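Hypothetical protein yfcE (PDB 1SU1) is of unconfirmed function but belongs to the calcineurin-like phosphoesterase superfamily and binds two zinc ions in a metallophosphoesterase-type site. Local coordinates at residues L28-D33 with W55-G60; V62-P67 with G96-E101; E82-V87 with M105-P110; H153-E158 with S199-V204. All coordinates share one frame; numbering follows the deposited sequence.

Contact 1: L28-D33 with W55-G60; sequences LMFASD and WLVILG. With ZN (zinc ion), chain F.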
# COMPACT_ATOMS: atom_id res chain seq x y z
N LEU A 28 25.00 -12.51 11.39
CA LEU A 28 24.15 -12.38 10.22
C LEU A 28 24.90 -12.04 8.94
O LEU A 28 25.90 -11.33 8.96
CB LEU A 28 23.09 -11.30 10.46
CG LEU A 28 22.32 -11.30 11.78
CD1 LEU A 28 21.63 -9.95 11.95
CD2 LEU A 28 21.33 -12.44 11.80
N MET A 29 24.40 -12.54 7.81
CA MET A 29 24.97 -12.25 6.51
C MET A 29 23.96 -11.38 5.76
O MET A 29 22.76 -11.62 5.83
CB MET A 29 25.23 -13.53 5.72
CG MET A 29 25.87 -13.27 4.36
SD MET A 29 26.36 -14.79 3.47
CE MET A 29 26.60 -14.13 1.83
N PHE A 30 24.46 -10.39 5.03
CA PHE A 30 23.62 -9.48 4.25
C PHE A 30 23.95 -9.50 2.76
O PHE A 30 25.12 -9.50 2.38
CB PHE A 30 23.80 -8.03 4.73
CG PHE A 30 23.53 -7.83 6.20
CD1 PHE A 30 24.50 -8.16 7.14
CD2 PHE A 30 22.31 -7.32 6.64
CE1 PHE A 30 24.26 -7.97 8.51
CE2 PHE A 30 22.06 -7.13 8.00
CZ PHE A 30 23.04 -7.45 8.93
N ALA A 31 22.91 -9.49 1.94
CA ALA A 31 23.04 -9.45 0.49
C ALA A 31 22.00 -8.43 0.02
O ALA A 31 20.87 -8.43 0.50
CB ALA A 31 22.74 -10.82 -0.11
N SER A 32 22.38 -7.56 -0.92
CA SER A 32 21.46 -6.55 -1.42
C SER A 32 21.60 -6.28 -2.91
O SER A 32 22.66 -6.51 -3.50
CB SER A 32 21.66 -5.24 -0.65
OG SER A 32 20.72 -4.25 -1.06
N ASP A 33 20.52 -5.80 -3.52
CA ASP A 33 20.46 -5.46 -4.93
C ASP A 33 21.04 -6.55 -5.85
O ASP A 33 22.01 -6.33 -6.60
CB ASP A 33 21.19 -4.12 -5.14
CG ASP A 33 20.50 -2.95 -4.40
OD1 ASP A 33 19.61 -2.28 -4.99
OD2 ASP A 33 20.83 -2.73 -3.22
N TRP A 55 20.90 -16.16 10.06
CA TRP A 55 19.99 -15.79 8.97
C TRP A 55 20.68 -15.12 7.78
O TRP A 55 21.75 -14.53 7.92
CB TRP A 55 18.92 -14.79 9.46
CG TRP A 55 18.11 -15.24 10.62
CD1 TRP A 55 18.37 -15.01 11.94
CD2 TRP A 55 16.91 -16.01 10.58
NE1 TRP A 55 17.40 -15.60 12.73
CE2 TRP A 55 16.49 -16.22 11.91
CE3 TRP A 55 16.14 -16.53 9.53
CZ2 TRP A 55 15.34 -16.95 12.23
CZ3 TRP A 55 14.99 -17.26 9.85
CH2 TRP A 55 14.60 -17.45 11.20
N LEU A 56 20.06 -15.22 6.61
CA LEU A 56 20.56 -14.54 5.42
C LEU A 56 19.60 -13.36 5.25
O LEU A 56 18.41 -13.56 4.98
CB LEU A 56 20.49 -15.43 4.17
CG LEU A 56 20.78 -14.65 2.87
CD1 LEU A 56 22.18 -14.04 2.92
CD2 LEU A 56 20.66 -15.58 1.68
N VAL A 57 20.11 -12.15 5.41
CA VAL A 57 19.29 -10.96 5.29
C VAL A 57 19.38 -10.28 3.93
O VAL A 57 20.39 -9.65 3.59
CB VAL A 57 19.66 -9.94 6.40
CG1 VAL A 57 18.76 -8.72 6.32
CG2 VAL A 57 19.55 -10.61 7.77
N ILE A 58 18.30 -10.40 3.16
CA ILE A 58 18.21 -9.81 1.83
C ILE A 58 17.53 -8.43 1.89
O ILE A 58 16.36 -8.32 2.25
CB ILE A 58 17.44 -10.77 0.89
CG1 ILE A 58 18.24 -12.08 0.78
CG2 ILE A 58 17.22 -10.14 -0.48
CD1 ILE A 58 17.66 -13.11 -0.18
N LEU A 59 18.28 -7.39 1.52
CA LEU A 59 17.79 -6.02 1.58
C LEU A 59 17.01 -5.47 0.37
O LEU A 59 16.90 -4.25 0.20
CB LEU A 59 18.95 -5.07 1.90
CG LEU A 59 19.70 -5.33 3.21
CD1 LEU A 59 20.94 -4.45 3.27
CD2 LEU A 59 18.78 -5.06 4.42
N GLY A 60 16.48 -6.36 -0.47
CA GLY A 60 15.67 -5.88 -1.60
C GLY A 60 16.22 -5.77 -3.01
O GLY A 60 17.43 -5.57 -3.22
ZN ZN F . 19.26 -1.78 -6.77
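The indole of Trp-55 is met at its edge, in the ring plane, by Leu-28, whose CD2 lies 3.9 Å from Trp-55 CD1. The ring of Phe-30 receives Val-57 obliquely, with Phe-30 CD2 3.7 Å from Val-57 CB and the CG1 branch almost as near. These residues share one face of the sheet, each pair side by side and pointing the same way. On the other face Met-29 stretches out, CG anti to the backbone N (chi1 -179°), and its CG runs alongside Leu-56 CD1 at 4.0 Å; helix 38-51 covers this face through Val-44, Leu-47 and Phe-48.

Parallel backbone bonds join the strands. Val-57 N gives a short one to Met-29 O (2.7 Å), Ala-31 N reaches Val-57 O, and Leu-59 N reaches Ala-31 O, whereas the bond from Met-29 N to Trp-55 O is weak. Beyond the regular strands the pairing persists, with Asp-33 N bound to Gly-60 O at 3.1 Å. Ser-32 OG donates to Asp-33 OD2 (2.6 Å) from above the carboxylate plane. His-151 N also binds OD2, a second grip that limits rotation of the carboxylate, while OD1 holds zinc at 1.9 Å beside His-35 and His-153. This is a beta-alpha-beta unit whose first strand leads into a loop carrying a metal-binding aspartate, as in metallophosphoesterase dinuclear sites.

Contact 2: V62-P67 with G96-E101; sequences VLNHGP and GNCDSE. With ZN (zinc ion), chain E; SO4 (sulfate ion), chain G.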
# COMPACT_ATOMS: atom_id res chain seq x y z
N VAL A 62 15.42 -8.17 -5.71
CA VAL A 62 15.78 -9.55 -5.93
C VAL A 62 15.88 -10.06 -7.37
O VAL A 62 16.95 -10.48 -7.80
CB VAL A 62 14.80 -10.43 -5.13
CG1 VAL A 62 15.26 -11.87 -5.11
CG2 VAL A 62 14.66 -9.89 -3.71
N LEU A 63 14.78 -10.02 -8.12
CA LEU A 63 14.76 -10.54 -9.49
C LEU A 63 14.79 -9.57 -10.66
O LEU A 63 15.39 -9.87 -11.70
CB LEU A 63 13.56 -11.46 -9.66
CG LEU A 63 13.38 -12.51 -8.56
CD1 LEU A 63 12.08 -13.26 -8.77
CD2 LEU A 63 14.57 -13.48 -8.59
N ASN A 64 14.13 -8.43 -10.52
CA ASN A 64 14.06 -7.45 -11.60
C ASN A 64 15.35 -6.64 -11.72
O ASN A 64 15.90 -6.16 -10.73
CB ASN A 64 12.83 -6.56 -11.38
CG ASN A 64 12.78 -5.35 -12.29
OD1 ASN A 64 13.06 -5.42 -13.48
ND2 ASN A 64 12.40 -4.22 -11.71
N HIS A 65 15.85 -6.50 -12.95
CA HIS A 65 17.07 -5.74 -13.19
C HIS A 65 16.88 -4.25 -12.91
O HIS A 65 17.82 -3.55 -12.54
CB HIS A 65 17.56 -5.94 -14.63
CG HIS A 65 16.61 -5.44 -15.68
ND1 HIS A 65 16.70 -4.18 -16.23
CD2 HIS A 65 15.55 -6.04 -16.28
CE1 HIS A 65 15.74 -4.02 -17.12
NE2 HIS A 65 15.03 -5.13 -17.17
N GLY A 66 15.64 -3.78 -13.09
CA GLY A 66 15.36 -2.37 -12.88
C GLY A 66 15.35 -1.67 -14.22
O GLY A 66 16.33 -1.75 -14.96
N PRO A 67 14.25 -0.99 -14.58
CA PRO A 67 14.14 -0.28 -15.86
C PRO A 67 15.27 0.72 -16.12
O PRO A 67 15.58 1.02 -17.27
CB PRO A 67 12.77 0.40 -15.76
CG PRO A 67 12.00 -0.52 -14.88
CD PRO A 67 13.00 -0.84 -13.80
N GLY A 96 12.20 -4.01 -1.89
CA GLY A 96 12.97 -3.02 -2.63
C GLY A 96 12.06 -2.36 -3.67
O GLY A 96 11.04 -2.93 -4.04
N ASN A 97 12.43 -1.17 -4.15
CA ASN A 97 11.61 -0.47 -5.14
C ASN A 97 11.39 -1.22 -6.45
O ASN A 97 10.49 -0.87 -7.22
CB ASN A 97 12.23 0.89 -5.45
CG ASN A 97 13.59 0.76 -6.08
OD1 ASN A 97 14.38 -0.07 -5.66
ND2 ASN A 97 13.88 1.57 -7.09
N CYS A 98 12.22 -2.23 -6.71
CA CYS A 98 12.10 -2.99 -7.95
C CYS A 98 11.36 -4.31 -7.77
O CYS A 98 11.06 -4.99 -8.76
CB CYS A 98 13.48 -3.26 -8.57
SG CYS A 98 14.42 -1.81 -9.07
N ASP A 99 11.06 -4.68 -6.53
CA ASP A 99 10.34 -5.94 -6.30
C ASP A 99 8.83 -5.75 -6.50
O ASP A 99 8.28 -4.73 -6.11
CB ASP A 99 10.63 -6.46 -4.89
CG ASP A 99 12.12 -6.72 -4.65
OD1 ASP A 99 12.83 -7.09 -5.62
OD2 ASP A 99 12.58 -6.58 -3.49
N SER A 100 8.18 -6.74 -7.10
CA SER A 100 6.74 -6.68 -7.34
C SER A 100 6.09 -7.93 -6.76
O SER A 100 6.77 -8.76 -6.17
CB SER A 100 6.45 -6.58 -8.85
OG SER A 100 6.93 -7.72 -9.55
N GLU A 101 4.78 -8.06 -6.93
CA GLU A 101 4.09 -9.23 -6.37
C GLU A 101 4.32 -10.53 -7.14
O GLU A 101 4.16 -11.62 -6.58
CB GLU A 101 2.58 -8.93 -6.18
CG GLU A 101 1.86 -8.28 -7.34
CD GLU A 101 0.78 -7.26 -6.89
OE1 GLU A 101 0.15 -7.46 -5.83
OE2 GLU A 101 0.57 -6.27 -7.60
ZN ZN E . 16.59 -0.20 -5.26
S SO4 G . 17.72 0.83 -8.18
O1 SO4 G . 18.32 1.79 -7.24
O2 SO4 G . 17.25 -0.33 -7.43
O3 SO4 G . 16.55 1.40 -8.89
O4 SO4 G . 18.75 0.41 -9.17
O HOH W 1 12.56 -8.22 -7.90
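Asp-99 reaches across to Val-62 with its carboxylate. With Asp-99 CG anti to the carbonyl carbon (chi1 -59°), OD1 is brought to Val-62 N and accepts from it at 2.8 Å through its syn lone pair. The same oxygen accepts a hydrogen bond from a water that in turn accepts from Leu-63 N, so one oxygen serves two successive amides. OD2 is met by Gly-96 N from above the carboxylate plane and also by Asp-61 N, which fixes the group's rotation.

Asn-64 swings away from its own backbone N (chi1 169°) and points its amide at segment 96-101, where ND2 makes a weak bond to Cys-98 O at 3.3 Å. Its OD1 meanwhile accepts Gly-66 N (3.1 Å) from above the carbonyl plane, closing an Asx turn. Cys-98 SG lies 4.0 Å from Gly-66 CA.

Asn-97 uses both ends of its amide: OD1 binds zinc at 2.2 Å, and ND2 donates, nearly straight (169°), to O3 of a sulfate whose O2 also binds that zinc. Asp-61, His-129 and His-151 complete the protein ligands. Asp-99 and Asn-64 thus hold the loop after strand 55-58 against the Asn-97 loop, beside the dinuclear zinc site characteristic of metallophosphoesterases.

Contact 3: E82-V87 with M105-P110; sequences ERLNEV and MLLHFP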
# COMPACT_ATOMS: atom_id res chain seq x y z
N GLU A 82 14.70 -20.51 -8.10
CA GLU A 82 14.90 -21.90 -7.68
C GLU A 82 15.99 -21.98 -6.61
O GLU A 82 15.85 -22.68 -5.61
CB GLU A 82 15.33 -22.78 -8.86
CG GLU A 82 14.21 -23.33 -9.72
CD GLU A 82 14.74 -24.04 -10.97
OE1 GLU A 82 15.68 -24.86 -10.84
OE2 GLU A 82 14.21 -23.78 -12.08
N ARG A 83 17.08 -21.25 -6.84
CA ARG A 83 18.21 -21.26 -5.92
C ARG A 83 17.92 -20.60 -4.57
O ARG A 83 18.29 -21.13 -3.52
CB ARG A 83 19.42 -20.60 -6.58
CG ARG A 83 20.05 -21.45 -7.72
CD ARG A 83 20.69 -22.73 -7.17
NE ARG A 83 21.70 -23.28 -8.08
CZ ARG A 83 21.45 -24.10 -9.09
NH1 ARG A 83 20.21 -24.49 -9.35
NH2 ARG A 83 22.45 -24.53 -9.85
N LEU A 84 17.26 -19.44 -4.57
CA LEU A 84 16.95 -18.80 -3.30
C LEU A 84 15.95 -19.62 -2.48
O LEU A 84 16.03 -19.66 -1.25
CB LEU A 84 16.41 -17.38 -3.52
CG LEU A 84 17.44 -16.36 -4.04
CD1 LEU A 84 16.77 -15.03 -4.32
CD2 LEU A 84 18.56 -16.19 -3.01
N ASN A 85 15.04 -20.32 -3.15
CA ASN A 85 14.06 -21.13 -2.43
C ASN A 85 14.63 -22.34 -1.68
O ASN A 85 13.99 -22.86 -0.76
CB ASN A 85 12.94 -21.58 -3.36
CG ASN A 85 11.94 -20.45 -3.65
OD1 ASN A 85 11.81 -19.52 -2.85
ND2 ASN A 85 11.24 -20.53 -4.77
N GLU A 86 15.83 -22.78 -2.07
CA GLU A 86 16.44 -23.92 -1.39
C GLU A 86 16.74 -23.56 0.06
O GLU A 86 16.83 -24.44 0.93
CB GLU A 86 17.72 -24.37 -2.12
CG GLU A 86 17.45 -25.14 -3.42
CD GLU A 86 18.69 -25.30 -4.30
OE1 GLU A 86 18.55 -25.86 -5.42
OE2 GLU A 86 19.80 -24.89 -3.90
N VAL A 87 16.89 -22.27 0.35
CA VAL A 87 17.18 -21.84 1.71
C VAL A 87 16.11 -20.89 2.29
O VAL A 87 16.36 -20.13 3.23
CB VAL A 87 18.61 -21.19 1.75
CG1 VAL A 87 18.59 -19.81 1.11
CG2 VAL A 87 19.11 -21.14 3.18
N MET A 105 5.12 -14.15 -5.47
CA MET A 105 4.46 -15.42 -5.76
C MET A 105 5.48 -16.51 -6.17
O MET A 105 5.17 -17.70 -6.08
CB MET A 105 3.38 -15.26 -6.84
CG MET A 105 2.29 -16.31 -6.82
SD MET A 105 1.71 -16.78 -8.47
CE MET A 105 0.91 -18.34 -8.12
N LEU A 106 6.67 -16.09 -6.60
CA LEU A 106 7.71 -17.04 -7.00
C LEU A 106 8.59 -17.47 -5.83
O LEU A 106 8.89 -18.65 -5.68
CB LEU A 106 8.58 -16.44 -8.11
CG LEU A 106 7.95 -16.32 -9.50
CD1 LEU A 106 8.96 -15.75 -10.48
CD2 LEU A 106 7.48 -17.68 -9.96
N LEU A 107 8.98 -16.50 -5.00
CA LEU A 107 9.84 -16.75 -3.85
C LEU A 107 9.07 -17.29 -2.64
O LEU A 107 7.99 -16.79 -2.30
CB LEU A 107 10.59 -15.47 -3.49
CG LEU A 107 11.42 -14.91 -4.66
CD1 LEU A 107 11.90 -13.49 -4.34
CD2 LEU A 107 12.63 -15.83 -4.90
N HIS A 108 9.64 -18.29 -1.97
CA HIS A 108 9.00 -18.93 -0.83
C HIS A 108 9.28 -18.37 0.55
O HIS A 108 9.19 -19.08 1.55
CB HIS A 108 9.29 -20.42 -0.85
CG HIS A 108 8.78 -21.11 -2.08
ND1 HIS A 108 9.02 -22.44 -2.33
CD2 HIS A 108 8.06 -20.65 -3.12
CE1 HIS A 108 8.45 -22.78 -3.48
NE2 HIS A 108 7.87 -21.70 -3.98
N PHE A 109 9.65 -17.10 0.61
CA PHE A 109 9.88 -16.43 1.88
C PHE A 109 9.27 -15.03 1.72
O PHE A 109 9.18 -14.50 0.61
CB PHE A 109 11.39 -16.35 2.21
CG PHE A 109 12.25 -15.79 1.11
CD1 PHE A 109 12.74 -16.61 0.10
CD2 PHE A 109 12.54 -14.44 1.08
CE1 PHE A 109 13.53 -16.09 -0.91
CE2 PHE A 109 13.34 -13.91 0.06
CZ PHE A 109 13.82 -14.74 -0.94
N PRO A 110 8.83 -14.42 2.84
CA PRO A 110 8.21 -13.08 2.84
C PRO A 110 9.13 -11.95 2.39
O PRO A 110 10.17 -11.71 3.01
CB PRO A 110 7.78 -12.89 4.31
CG PRO A 110 7.71 -14.29 4.85
CD PRO A 110 8.87 -14.98 4.20
O HOH W 2 11.24 -23.75 -0.63
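Asn-85 grips the chain just beyond helix 101-106 with both ends of its amide, and this is the tight part of the contact. Its OD1 accepts His-108 N at 2.6 Å, the donor tilted 31° from the carbonyl plane, while ND2 gives a nearly straight bond to Leu-106 O at 3.1 Å that lies in the plane of the Asn-85 amide. The two bonds hold the amide against rotation and determine which end is oxygen. The ring of His-108 stacks on the same amide, the planes 17° apart, with ND2 3.5 Å above the ring centre.

The apolar side is buried but more widely spaced. Leu-84 CB comes to the edge of the Phe-109 ring, 4.1 Å from CE1, and Leu-84 CD1 approaches Leu-107 CD2 at 4.3 Å. Phe-109 CG stands between its backbone N and carbonyl carbon (chi1 51°), which turns the ring back toward helix 77-85. Val-62 touches both leucines, and Val-91 and Ala-93 of strand 91-93 pack against Phe-109.

His-108 itself is exposed. On the solvent side a water donates to Asn-85 O and lies 3.1 Å from His-108 ND1.

Taken together, a single asparagine, Asn-85, satisfies one backbone acceptor and one backbone donor where the chain leaves helix 101-106; the paired bonds hold the amide in a defined orientation, beside apolar contacts of the leucines and Phe-109.

Contact 4: H153-E158 with S199-V204; sequences HLPVAE and SIIAQV. With ZN (zinc ion), chain F.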
# COMPACT_ATOMS: atom_id res chain seq x y z
N HIS A 153 23.72 1.08 -4.07
CA HIS A 153 24.78 0.26 -4.67
C HIS A 153 26.15 0.84 -4.30
O HIS A 153 27.12 0.65 -5.03
CB HIS A 153 24.67 0.22 -6.20
CG HIS A 153 23.38 -0.34 -6.71
ND1 HIS A 153 23.19 -0.69 -8.03
CD2 HIS A 153 22.20 -0.58 -6.08
CE1 HIS A 153 21.95 -1.12 -8.19
NE2 HIS A 153 21.33 -1.06 -7.03
N LEU A 154 26.21 1.58 -3.19
CA LEU A 154 27.45 2.16 -2.70
C LEU A 154 27.66 1.67 -1.28
O LEU A 154 26.86 1.96 -0.39
CB LEU A 154 27.41 3.69 -2.76
CG LEU A 154 27.47 4.33 -4.15
CD1 LEU A 154 27.41 5.85 -4.04
CD2 LEU A 154 28.76 3.92 -4.86
N PRO A 155 28.75 0.92 -1.03
CA PRO A 155 29.05 0.39 0.30
C PRO A 155 29.35 1.46 1.34
O PRO A 155 30.03 2.45 1.04
CB PRO A 155 30.25 -0.52 0.04
CG PRO A 155 31.01 0.29 -0.97
CD PRO A 155 29.90 0.73 -1.93
N VAL A 156 28.85 1.27 2.55
CA VAL A 156 29.10 2.22 3.62
C VAL A 156 29.21 1.47 4.94
O VAL A 156 28.55 0.46 5.15
CB VAL A 156 27.94 3.27 3.71
CG1 VAL A 156 28.18 4.21 4.88
CG2 VAL A 156 27.84 4.07 2.42
N ALA A 157 30.06 1.98 5.82
CA ALA A 157 30.23 1.38 7.14
C ALA A 157 30.91 2.47 7.96
O ALA A 157 32.13 2.61 7.94
CB ALA A 157 31.12 0.14 7.07
N GLU A 158 30.11 3.25 8.67
CA GLU A 158 30.66 4.35 9.45
C GLU A 158 29.63 4.96 10.39
O GLU A 158 28.43 4.75 10.25
CB GLU A 158 31.17 5.44 8.52
CG GLU A 158 30.07 6.11 7.71
CD GLU A 158 30.59 7.19 6.78
OE1 GLU A 158 31.43 8.01 7.22
OE2 GLU A 158 30.15 7.24 5.61
N SER A 199 37.83 -9.90 0.54
CA SER A 199 38.64 -8.89 1.20
C SER A 199 37.72 -7.80 1.78
O SER A 199 36.63 -7.56 1.24
CB SER A 199 39.64 -8.27 0.22
OG SER A 199 38.99 -7.73 -0.91
N ILE A 200 38.17 -7.17 2.86
CA ILE A 200 37.41 -6.13 3.54
C ILE A 200 37.37 -4.79 2.81
O ILE A 200 38.41 -4.14 2.66
CB ILE A 200 37.97 -5.86 4.95
CG1 ILE A 200 38.13 -7.17 5.73
CG2 ILE A 200 37.06 -4.87 5.68
CD1 ILE A 200 36.86 -7.99 5.89
N ILE A 201 36.18 -4.37 2.39
CA ILE A 201 36.01 -3.10 1.70
C ILE A 201 35.78 -1.97 2.71
O ILE A 201 36.21 -0.83 2.51
CB ILE A 201 34.82 -3.17 0.72
CG1 ILE A 201 35.14 -4.17 -0.39
CG2 ILE A 201 34.52 -1.79 0.14
CD1 ILE A 201 33.98 -4.46 -1.32
N ALA A 202 35.09 -2.29 3.80
CA ALA A 202 34.78 -1.31 4.84
C ALA A 202 34.21 -2.03 6.05
O ALA A 202 33.58 -3.08 5.90
CB ALA A 202 33.78 -0.30 4.31
N GLN A 203 34.44 -1.49 7.24
CA GLN A 203 33.90 -2.12 8.44
C GLN A 203 33.80 -1.11 9.58
O GLN A 203 34.54 -0.12 9.63
CB GLN A 203 34.75 -3.33 8.85
CG GLN A 203 36.23 -3.03 9.07
CD GLN A 203 37.07 -4.28 9.40
OE1 GLN A 203 38.26 -4.15 9.70
NE2 GLN A 203 36.46 -5.46 9.37
N VAL A 204 32.87 -1.34 10.50
CA VAL A 204 32.69 -0.44 11.62
C VAL A 204 32.31 -1.23 12.85
O VAL A 204 31.58 -2.23 12.76
CB VAL A 204 31.58 0.63 11.31
CG1 VAL A 204 30.23 -0.05 11.09
CG2 VAL A 204 31.50 1.66 12.43
ZN ZN F . 19.26 -1.78 -6.77
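Pro-155 CG meets Ile-201 CG2 at 4.2 Å, the first of several apolar touches, and the methyl groups of Ala-157 and Ala-202 approach each other, CB to CB, at 3.9 Å. Ala-157 CB also lies 4.1 Å from Val-204 CG1. The Val-204 torsion (chi1 63°) puts CG1 near Ala-157 and CG2 near Glu-158 CA, while its CB rests against the Ala-157 carbonyl carbon.

Backbone meets side chain as well: Ala-157 CB sits 3.7 Å from Gln-203 N. Backbone hydrogen bonds of the two strands go to other neighbours, Val-156 and Glu-158 to strand 163-167, Ile-201 and Ala-202 to Val-192. Ile-201 and Ala-202 both face Val-192, a classic beta bulge, where the chain turns a corner. The axes of the short strands come within 5.3 Å.

Metal coordination belongs to the opposite end of segment 153-158. There His-153 NE2 binds zinc at 2.2 Å, together with Asp-33 and His-35, and its ND1 makes a weak hydrogen bond to Ile-173 O.

Here outer strands of two sheets, as counted within this chain, run alongside each other at 34°; the contact across the two segments is apolar, and the backbone bonds named here go to each strand's own sheet neighbours.

Along the chain contact 1 closes first, contacts 2 and 3 then alternate their segments, and contact 4 follows. Contact 1 lies near the middle of the chain; the centres of contacts 2, 3 and 4 are about 15, 14 and 14 Å from its own. Contact 1 touches contact 2 where Gly-60 packs on Asp-99, and Ile-58 ties it to contact 3. Contact 4 lies across the chain's centre from contacts 2 and 3, its own centre about 24 Å from contact 2 and 27 Å from contact 3. It shares a sheet and one zinc with contact 1. Contacts 1, 2 and 4 thereby converge on the dinuclear centre, contact 2 bringing the second zinc, while contact 3 sits farther out, packed on contacts 1 and 2.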